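Local coordinates for periplasmic binding protein (Veillonella parvula, PDB 4N01), which probably captures a solute, perhaps an iron-siderophore or similar metal chelate, in the periplasm for delivery to an ABC importer, at residues A72-M77 with D84-T89; L78-D83 with S170-L175; A163-N168 with R319-L324. All coordinates share one frame; numbering follows the deposited sequence.

Contact 1. Residues A72-M77 with D84-T89; sequences ATTEMM and DKMAGT
Met86 and Met77, both present as selenomethionine, run alongside each other in opposite directions and account for most of the 211 Å² buried between residues 72-77 and 84-89. The closest touch is at the helix residue's terminal methyl, whose CE lies 3.5 Å from CG of Met86. The strand residue replies further back, its SE resting 3.8 Å from CB of Met77. Each chain therefore meets the middle or base of the other, not its end. A shared shape explains the fit: both chains run extended at chi2 and bend at chi3 (65° in each), and this puts CE of Met77 alongside the middle of the Met86 chain.

One helical turn earlier, Thr74 carries the other part of the interface and crosses Thr89 at about a right angle. Its CG2 packs 3.8 Å from CG2 of Thr89, while its hydroxyl OG1 passes 3.6 Å from the same methyl. That hydroxyl is hydrogen-bonded to Ser68 OG and to Ser70 O, so its contact with the methyl of Thr89 is packing. Thr74 has OG1 beside its own backbone N (chi1 -71°), a setting that lets the oxygen reach back to the carbonyl of Ser70 while CG2 remains available for packing.

The axes of the two short elements approach to 9.9 Å and their directions differ by 148°, as expected for the helix and second strand of the beta-alpha-beta unit 66-68, 71-79, 86-90. Strand 86-90 pairs with 66-68 and 109-111 in the parallel sheet. Tyr104 of helix 101-104 flanks the two threonines, and Leu175 of helix 165-178 packs on Met77.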
loop_
_atom_site.group_PDB
_atom_site.type_symbol
_atom_site.label_atom_id
_atom_site.label_comp_id
_atom_site.label_asym_id
_atom_site.label_seq_id
_atom_site.Cartn_x
_atom_site.Cartn_y
_atom_site.Cartn_z
ATOM N N ALA A 72 -0.969 -3.114 6.050
ATOM C CA ALA A 72 -1.911 -2.714 5.011
ATOM C C ALA A 72 -3.222 -3.497 5.106
ATOM O O ALA A 72 -4.303 -2.904 5.066
ATOM C CB ALA A 72 -1.292 -2.853 3.627
ATOM N N THR A 73 -3.138 -4.816 5.256
ATOM C CA THR A 73 -4.356 -5.603 5.415
ATOM C C THR A 73 -5.002 -5.372 6.782
ATOM O O THR A 73 -6.220 -5.476 6.920
ATOM C CB THR A 73 -4.113 -7.108 5.179
ATOM O OG1 THR A 73 -3.017 -7.540 5.988
ATOM C CG2 THR A 73 -3.801 -7.386 3.696
ATOM N N THR A 74 -4.202 -5.054 7.799
ATOM C CA THR A 74 -4.768 -4.669 9.099
ATOM C C THR A 74 -5.655 -3.435 8.962
ATOM O O THR A 74 -6.772 -3.398 9.491
ATOM C CB THR A 74 -3.674 -4.398 10.146
ATOM O OG1 THR A 74 -3.061 -5.635 10.521
ATOM C CG2 THR A 74 -4.260 -3.729 11.400
ATOM N N GLU A 75 -5.167 -2.432 8.234
ATOM C CA GLU A 75 -5.951 -1.218 8.031
ATOM C C GLU A 75 -7.201 -1.478 7.197
ATOM O O GLU A 75 -8.268 -0.951 7.512
ATOM C CB GLU A 75 -5.075 -0.063 7.490
ATOM C CG GLU A 75 -3.994 0.311 8.520
ATOM C CD GLU A 75 -3.131 1.516 8.155
ATOM O OE1 GLU A 75 -3.159 1.979 6.986
ATOM O OE2 GLU A 75 -2.407 2.009 9.061
HETATM N N MSE A 76 -7.078 -2.321 6.172
HETATM C CA MSE A 76 -8.228 -2.684 5.350
HETATM C C MSE A 76 -9.308 -3.308 6.207
HETATM O O MSE A 76 -10.480 -2.949 6.104
HETATM C CB MSE A 76 -7.818 -3.643 4.231
HETATM C CG MSE A 76 -6.958 -2.956 3.186
HETATM SE SE MSE A 76 -6.252 -4.234 1.905
HETATM C CE MSE A 76 -7.922 -4.778 1.094
HETATM N N MSE A 77 -8.911 -4.227 7.077
HETATM C CA MSE A 77 -9.882 -4.902 7.927
HETATM C C MSE A 77 -10.507 -3.954 8.950
HETATM O O MSE A 77 -11.716 -4.001 9.188
HETATM C CB MSE A 77 -9.253 -6.120 8.609
HETATM C CG MSE A 77 -8.931 -7.245 7.627
HETATM SE SE MSE A 77 -8.540 -8.895 8.575
HETATM C CE MSE A 77 -10.288 -9.213 9.370
ATOM N N ASP A 84 -13.841 -7.017 15.826
ATOM C CA ASP A 84 -14.429 -8.114 16.602
ATOM C C ASP A 84 -14.147 -9.494 16.002
ATOM O O ASP A 84 -14.232 -10.513 16.703
ATOM C CB ASP A 84 -15.940 -7.932 16.770
ATOM C CG ASP A 84 -16.577 -9.067 17.565
ATOM O OD1 ASP A 84 -16.150 -9.309 18.722
ATOM O OD2 ASP A 84 -17.491 -9.736 17.028
ATOM N N LYS A 85 -13.806 -9.529 14.716
ATOM C CA LYS A 85 -13.525 -10.792 14.035
ATOM C C LYS A 85 -12.028 -11.108 13.977
ATOM O O LYS A 85 -11.621 -12.101 13.359
ATOM C CB LYS A 85 -14.089 -10.753 12.610
ATOM C CG LYS A 85 -15.584 -10.445 12.543
ATOM C CD LYS A 85 -16.397 -11.530 13.234
ATOM C CE LYS A 85 -17.881 -11.181 13.245
ATOM N NZ LYS A 85 -18.650 -11.878 12.176
HETATM N N MSE A 86 -11.213 -10.252 14.596
HETATM C CA MSE A 86 -9.757 -10.344 14.458
HETATM C C MSE A 86 -9.075 -10.945 15.682
HETATM O O MSE A 86 -9.247 -10.467 16.809
HETATM C CB MSE A 86 -9.176 -8.973 14.105
HETATM C CG MSE A 86 -9.741 -8.470 12.790
HETATM SE SE MSE A 86 -9.314 -6.636 12.363
HETATM C CE MSE A 86 -7.384 -6.874 12.168
ATOM N N ALA A 87 -8.307 -12.008 15.458
ATOM C CA ALA A 87 -7.607 -12.671 16.556
ATOM C C ALA A 87 -6.186 -12.140 16.739
ATOM O O ALA A 87 -5.543 -12.401 17.752
ATOM C CB ALA A 87 -7.581 -14.162 16.338
ATOM N N GLY A 88 -5.684 -11.402 15.764
ATOM C CA GLY A 88 -4.343 -10.867 15.907
ATOM C C GLY A 88 -3.879 -10.045 14.723
ATOM O O GLY A 88 -4.373 -10.217 13.612
ATOM N N THR A 89 -2.925 -9.154 14.969
ATOM C CA THR A 89 -2.263 -8.423 13.890
ATOM C C THR A 89 -0.753 -8.562 14.038
ATOM O O THR A 89 -0.257 -8.906 15.112
ATOM C CB THR A 89 -2.588 -6.926 13.915
ATOM O OG1 THR A 89 -2.118 -6.364 15.148
ATOM C CG2 THR A 89 -4.087 -6.707 13.768
#

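Contact 2. Residues L78-D83 with S170-L175; sequences LQLGLD and SDMIKL
Leu80, the residue just after helix 71-79, packs onto one turn of helix 165-178, where its two methyls find different partners. CD2 packs against the terminal methyl of Met172, a selenomethionine, with 3.7 Å between CD2 of Leu80 and CE of Met172. CD1 instead enters the angle between Met172 and Leu175: it lies 3.8 Å from CG of Leu175 and 3.7 Å from the carbonyl O of Met172. Bends at both chi2 (-71°) and chi3 (-86°) curl the Met172 chain, and this brings CE across to Leu80 although its CB does not aim that way. With an alanine here, both methyls would be gone, and the Met172 CE and the Leu175 branch would probably face a gap that leaves the flexible selenomethionine chain free to turn.

The looser part begins one residue earlier. Gln79 touches Met172 only through its aliphatic stem, CG lying 3.8 Å from CE of Met172, and the two chains cross at about a right angle. The bend at chi2 (69°) then leads the amide away from helix 165-178; the residue is partly exposed. Beyond Leu80 the chain leaves the interface at exposed Gly81, whose positive phi ends the helix in a Schellman motif. Its backbone N returns to Leu78 O at 2.9 Å, and Leu82, buried, then packs on Met77 and Phe179.

The contact thus joins the end of one helix to the flank of another in the N-terminal lobe. Helix 182-203 closes over it: Ala185 touches Leu80, while Trp188 packs on both Gln79 and Met172. From helix 71-79, Met76 touches both Met172 and Leu175.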
loop_
_atom_site.group_PDB
_atom_site.type_symbol
_atom_site.label_atom_id
_atom_site.label_comp_id
_atom_site.label_asym_id
_atom_site.label_seq_id
_atom_site.Cartn_x
_atom_site.Cartn_y
_atom_site.Cartn_z
ATOM N N LEU A 78 -9.700 -3.084 9.544
ATOM C CA LEU A 78 -10.233 -2.132 10.528
ATOM C C LEU A 78 -11.195 -1.131 9.875
ATOM O O LEU A 78 -12.192 -0.716 10.479
ATOM C CB LEU A 78 -9.095 -1.399 11.249
ATOM C CG LEU A 78 -8.206 -2.275 12.148
ATOM C CD1 LEU A 78 -6.992 -1.497 12.627
ATOM C CD2 LEU A 78 -8.990 -2.825 13.349
ATOM N N GLN A 79 -10.902 -0.761 8.633
ATOM C CA GLN A 79 -11.735 0.202 7.921
ATOM C C GLN A 79 -13.140 -0.369 7.734
ATOM O O GLN A 79 -14.128 0.365 7.787
ATOM C CB GLN A 79 -11.100 0.552 6.570
ATOM C CG GLN A 79 -11.850 1.603 5.755
ATOM C CD GLN A 79 -11.781 2.982 6.379
ATOM O OE1 GLN A 79 -10.699 3.548 6.544
ATOM N NE2 GLN A 79 -12.940 3.531 6.734
ATOM N N LEU A 80 -13.221 -1.687 7.544
ATOM C CA LEU A 80 -14.510 -2.361 7.352
ATOM C C LEU A 80 -15.188 -2.681 8.689
ATOM O O LEU A 80 -16.237 -3.328 8.723
ATOM C CB LEU A 80 -14.344 -3.648 6.528
ATOM C CG LEU A 80 -13.890 -3.442 5.078
ATOM C CD1 LEU A 80 -13.870 -4.759 4.317
ATOM C CD2 LEU A 80 -14.807 -2.459 4.393
ATOM N N GLY A 81 -14.588 -2.228 9.785
ATOM C CA GLY A 81 -15.164 -2.403 11.107
ATOM C C GLY A 81 -15.042 -3.810 11.664
ATOM O O GLY A 81 -15.894 -4.259 12.429
ATOM N N LEU A 82 -13.964 -4.503 11.303
ATOM C CA LEU A 82 -13.856 -5.930 11.584
ATOM C C LEU A 82 -13.068 -6.324 12.836
ATOM O O LEU A 82 -12.704 -7.484 12.980
ATOM C CB LEU A 82 -13.276 -6.658 10.364
ATOM C CG LEU A 82 -14.174 -6.578 9.129
ATOM C CD1 LEU A 82 -13.485 -7.243 7.949
ATOM C CD2 LEU A 82 -15.543 -7.221 9.402
ATOM N N ASP A 83 -12.814 -5.391 13.751
ATOM C CA ASP A 83 -11.971 -5.727 14.903
ATOM C C ASP A 83 -12.522 -6.881 15.749
ATOM O O ASP A 83 -11.749 -7.657 16.309
ATOM C CB ASP A 83 -11.662 -4.495 15.778
ATOM C CG ASP A 83 -12.880 -3.973 16.518
ATOM O OD1 ASP A 83 -13.471 -2.979 16.057
ATOM O OD2 ASP A 83 -13.245 -4.541 17.570
ATOM N N SER A 170 -11.885 -3.277 -5.622
ATOM C CA SER A 170 -12.435 -4.621 -5.755
ATOM C C SER A 170 -12.020 -5.503 -4.584
ATOM O O SER A 170 -12.820 -6.283 -4.088
ATOM C CB SER A 170 -12.028 -5.263 -7.084
ATOM O OG SER A 170 -12.592 -4.557 -8.178
ATOM N N ASP A 171 -10.770 -5.366 -4.144
ATOM C CA ASP A 171 -10.258 -6.120 -2.989
ATOM C C ASP A 171 -11.039 -5.784 -1.726
ATOM O O ASP A 171 -11.353 -6.673 -0.921
ATOM C CB ASP A 171 -8.782 -5.817 -2.723
ATOM C CG ASP A 171 -7.849 -6.424 -3.757
ATOM O OD1 ASP A 171 -8.205 -7.447 -4.402
ATOM O OD2 ASP A 171 -6.734 -5.874 -3.912
HETATM N N MSE A 172 -11.340 -4.503 -1.533
HETATM C CA MSE A 172 -12.121 -4.100 -0.367
HETATM C C MSE A 172 -13.513 -4.717 -0.417
HETATM O O MSE A 172 -14.038 -5.164 0.599
HETATM C CB MSE A 172 -12.207 -2.577 -0.259
HETATM C CG MSE A 172 -10.920 -1.942 0.288
HETATM SE SE MSE A 172 -10.684 -2.352 2.197
HETATM C CE MSE A 172 -11.726 -0.900 2.941
ATOM N N ILE A 173 -14.105 -4.746 -1.611
ATOM C CA ILE A 173 -15.421 -5.355 -1.778
ATOM C C ILE A 173 -15.379 -6.850 -1.465
ATOM O O ILE A 173 -16.244 -7.374 -0.750
ATOM C CB ILE A 173 -15.965 -5.149 -3.203
ATOM C CG1 ILE A 173 -16.090 -3.652 -3.506
ATOM C CG2 ILE A 173 -17.318 -5.826 -3.363
ATOM C CD1 ILE A 173 -17.165 -2.957 -2.693
ATOM N N LYS A 174 -14.362 -7.527 -1.995
ATOM C CA LYS A 174 -14.179 -8.962 -1.762
ATOM C C LYS A 174 -13.972 -9.264 -0.280
ATOM O O LYS A 174 -14.550 -10.212 0.267
ATOM C CB LYS A 174 -12.969 -9.470 -2.556
ATOM C CG LYS A 174 -12.821 -10.987 -2.563
ATOM C CD LYS A 174 -13.960 -11.665 -3.333
ATOM C CE LYS A 174 -13.657 -13.141 -3.526
ATOM N NZ LYS A 174 -14.716 -13.819 -4.311
ATOM N N LEU A 175 -13.128 -8.467 0.366
ATOM C CA LEU A 175 -12.897 -8.627 1.806
ATOM C C LEU A 175 -14.212 -8.455 2.548
ATOM O O LEU A 175 -14.546 -9.245 3.445
ATOM C CB LEU A 175 -11.860 -7.610 2.302
ATOM C CG LEU A 175 -11.479 -7.627 3.788
ATOM C CD1 LEU A 175 -10.958 -8.987 4.226
ATOM C CD2 LEU A 175 -10.429 -6.558 4.054
#

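Contact 3. Residues A163-N168 with R319-L324; sequences ADLETN and RTVDAL
Leu165 straddles the start of helix 320-332, one methyl on Thr320 and the other on Val321. In this alpha/beta fold of two lobes, each built on a parallel sheet and joined by the long helix 182-203, the contact brings a helix that follows the last strand of the first sheet up to the C-terminal helix. CD1 of Leu165 rests 3.9 Å from both CB and CG2 of Thr320, and the two side chains slide past one another in opposite directions. CD2 of Leu165 meets CG2 of Val321 at 3.8 Å, this time with the chains crossing at about a right angle. Leu165 has CG anti to the backbone N (chi1 -177°), which carries its fork out to span both residues. Leu196 of helix 182-203 and Tyr228 and Ile232 of helix 228-234 also pack on it.

The first turn, to which Leu165 belongs, is held by a capping box. Asp164 N donates to Thr167 OG1 at 3.0 Å in a nearly straight bond (174°), and Thr167 N returns the bond to Asp164 OD1 at 3.1 Å.

Polar groups meet at the edge of the apolar patch. Asn168 OD1 accepts from the backbone N of Gly317, and Thr320 OG1 is hydrogen-bonded to Tyr228 OH. Between the two side chains sits one water: it lies 2.9 Å from Thr320 OG1 and donates a weak bond to Asn168 OD1 at 3.4 Å.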
loop_
_atom_site.group_PDB
_atom_site.type_symbol
_atom_site.label_atom_id
_atom_site.label_comp_id
_atom_site.label_asym_id
_atom_site.label_seq_id
_atom_site.Cartn_x
_atom_site.Cartn_y
_atom_site.Cartn_z
ATOM N N ALA A 163 -1.843 -4.065 -10.888
ATOM C CA ALA A 163 -2.687 -3.456 -9.854
ATOM C C ALA A 163 -2.888 -1.958 -10.033
ATOM O O ALA A 163 -1.946 -1.221 -10.313
ATOM C CB ALA A 163 -2.113 -3.718 -8.484
ATOM N N ASP A 164 -4.124 -1.502 -9.848
ATOM C CA ASP A 164 -4.385 -0.063 -9.790
ATOM C C ASP A 164 -5.419 0.247 -8.708
ATOM O O ASP A 164 -5.753 -0.628 -7.895
ATOM C CB ASP A 164 -4.783 0.492 -11.171
ATOM C CG ASP A 164 -6.057 -0.140 -11.732
ATOM O OD1 ASP A 164 -6.883 -0.647 -10.950
ATOM O OD2 ASP A 164 -6.233 -0.115 -12.976
ATOM N N LEU A 165 -5.927 1.474 -8.682
ATOM C CA LEU A 165 -6.861 1.851 -7.616
ATOM C C LEU A 165 -8.145 1.030 -7.681
ATOM O O LEU A 165 -8.692 0.644 -6.650
ATOM C CB LEU A 165 -7.191 3.343 -7.671
ATOM C CG LEU A 165 -8.106 3.834 -6.541
ATOM C CD1 LEU A 165 -7.484 3.603 -5.159
ATOM C CD2 LEU A 165 -8.481 5.309 -6.730
ATOM N N GLU A 166 -8.619 0.747 -8.896
ATOM C CA GLU A 166 -9.820 -0.095 -9.054
ATOM C C GLU A 166 -9.605 -1.504 -8.496
ATOM O O GLU A 166 -10.528 -2.103 -7.950
ATOM C CB GLU A 166 -10.259 -0.175 -10.527
ATOM C CG GLU A 166 -10.875 1.110 -11.075
ATOM C CD GLU A 166 -12.187 1.484 -10.385
ATOM O OE1 GLU A 166 -12.921 0.577 -9.905
ATOM O OE2 GLU A 166 -12.493 2.695 -10.316
ATOM N N THR A 167 -8.393 -2.041 -8.640
ATOM C CA THR A 167 -8.078 -3.345 -8.041
ATOM C C THR A 167 -8.230 -3.300 -6.517
ATOM O O THR A 167 -8.773 -4.221 -5.905
ATOM C CB THR A 167 -6.631 -3.764 -8.362
ATOM O OG1 THR A 167 -6.367 -3.518 -9.747
ATOM C CG2 THR A 167 -6.419 -5.253 -8.030
ATOM N N ASN A 168 -7.732 -2.230 -5.911
ATOM C CA ASN A 168 -7.851 -1.999 -4.466
ATOM C C ASN A 168 -9.320 -1.886 -4.046
ATOM O O ASN A 168 -9.718 -2.410 -2.996
ATOM C CB ASN A 168 -7.074 -0.713 -4.122
ATOM C CG ASN A 168 -6.710 -0.582 -2.634
ATOM O OD1 ASN A 168 -5.681 0.022 -2.295
ATOM N ND2 ASN A 168 -7.553 -1.104 -1.751
ATOM N N ARG A 319 -5.647 4.327 2.381
ATOM C CA ARG A 319 -5.224 5.722 2.459
ATOM C C ARG A 319 -5.100 6.410 1.112
ATOM O O ARG A 319 -4.794 7.606 1.066
ATOM C CB ARG A 319 -3.865 5.832 3.151
ATOM C CG ARG A 319 -3.771 5.131 4.500
ATOM C CD ARG A 319 -2.457 5.528 5.136
ATOM N NE ARG A 319 -2.151 4.732 6.316
ATOM C CZ ARG A 319 -1.317 5.120 7.274
ATOM N NH1 ARG A 319 -0.729 6.314 7.208
ATOM N NH2 ARG A 319 -1.086 4.321 8.302
ATOM N N THR A 320 -5.296 5.670 0.023
ATOM C CA THR A 320 -4.890 6.179 -1.286
ATOM C C THR A 320 -5.534 7.487 -1.716
ATOM O O THR A 320 -4.833 8.448 -2.047
ATOM C CB THR A 320 -5.103 5.146 -2.424
ATOM O OG1 THR A 320 -4.511 3.899 -2.044
ATOM C CG2 THR A 320 -4.440 5.642 -3.696
ATOM N N VAL A 321 -6.861 7.520 -1.750
ATOM C CA VAL A 321 -7.538 8.709 -2.258
ATOM C C VAL A 321 -7.295 9.913 -1.337
ATOM O O VAL A 321 -7.120 11.037 -1.811
ATOM C CB VAL A 321 -9.038 8.445 -2.502
ATOM C CG1 VAL A 321 -9.766 9.749 -2.791
ATOM C CG2 VAL A 321 -9.193 7.489 -3.685
ATOM N N ASP A 322 -7.236 9.665 -0.031
ATOM C CA ASP A 322 -6.903 10.723 0.926
ATOM C C ASP A 322 -5.527 11.323 0.636
ATOM O O ASP A 322 -5.360 12.547 0.630
ATOM C CB ASP A 322 -6.950 10.185 2.358
ATOM C CG ASP A 322 -6.606 11.240 3.385
ATOM O OD1 ASP A 322 -7.482 12.078 3.690
ATOM O OD2 ASP A 322 -5.460 11.233 3.888
ATOM N N ALA A 323 -4.552 10.461 0.374
ATOM C CA ALA A 323 -3.199 10.902 0.055
ATOM C C ALA A 323 -3.153 11.604 -1.307
ATOM O O ALA A 323 -2.452 12.610 -1.479
ATOM C CB ALA A 323 -2.254 9.723 0.068
ATOM N N LEU A 324 -3.898 11.079 -2.274
ATOM C CA LEU A 324 -3.947 11.691 -3.600
ATOM C C LEU A 324 -4.505 13.110 -3.556
ATOM O O LEU A 324 -4.108 13.969 -4.344
ATOM C CB LEU A 324 -4.784 10.836 -4.545
ATOM C CG LEU A 324 -4.160 9.540 -5.081
ATOM C CD1 LEU A 324 -5.179 8.821 -5.972
ATOM C CD2 LEU A 324 -2.896 9.819 -5.860
HETATM O O HOH W 1 -6.817 2.831 -0.674
#

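Contacts 1 and 2 lie close, their centres about 9 Å apart, because both use helix 71-79: Met76 CB packs 3.7 Å from Met172 SE, and Met77 O probably accepts a hydrogen bond from Leu82 N at 3.1 Å. Helix 165-178 begins in contact 3 and runs on into contact 2; the centres of these two are about 14 Å apart. Contacts 1 and 3, about 19 Å between centres, are nevertheless tied by a salt bridge, with Glu75 OE2 2.8 Å from Arg319 NH2, the residue just before the C-terminal helix 320-332. Bound glycerol, probably from crystallisation, lies about 5 Å from the Gln79 side chain, and glycerol is similarly near Val321.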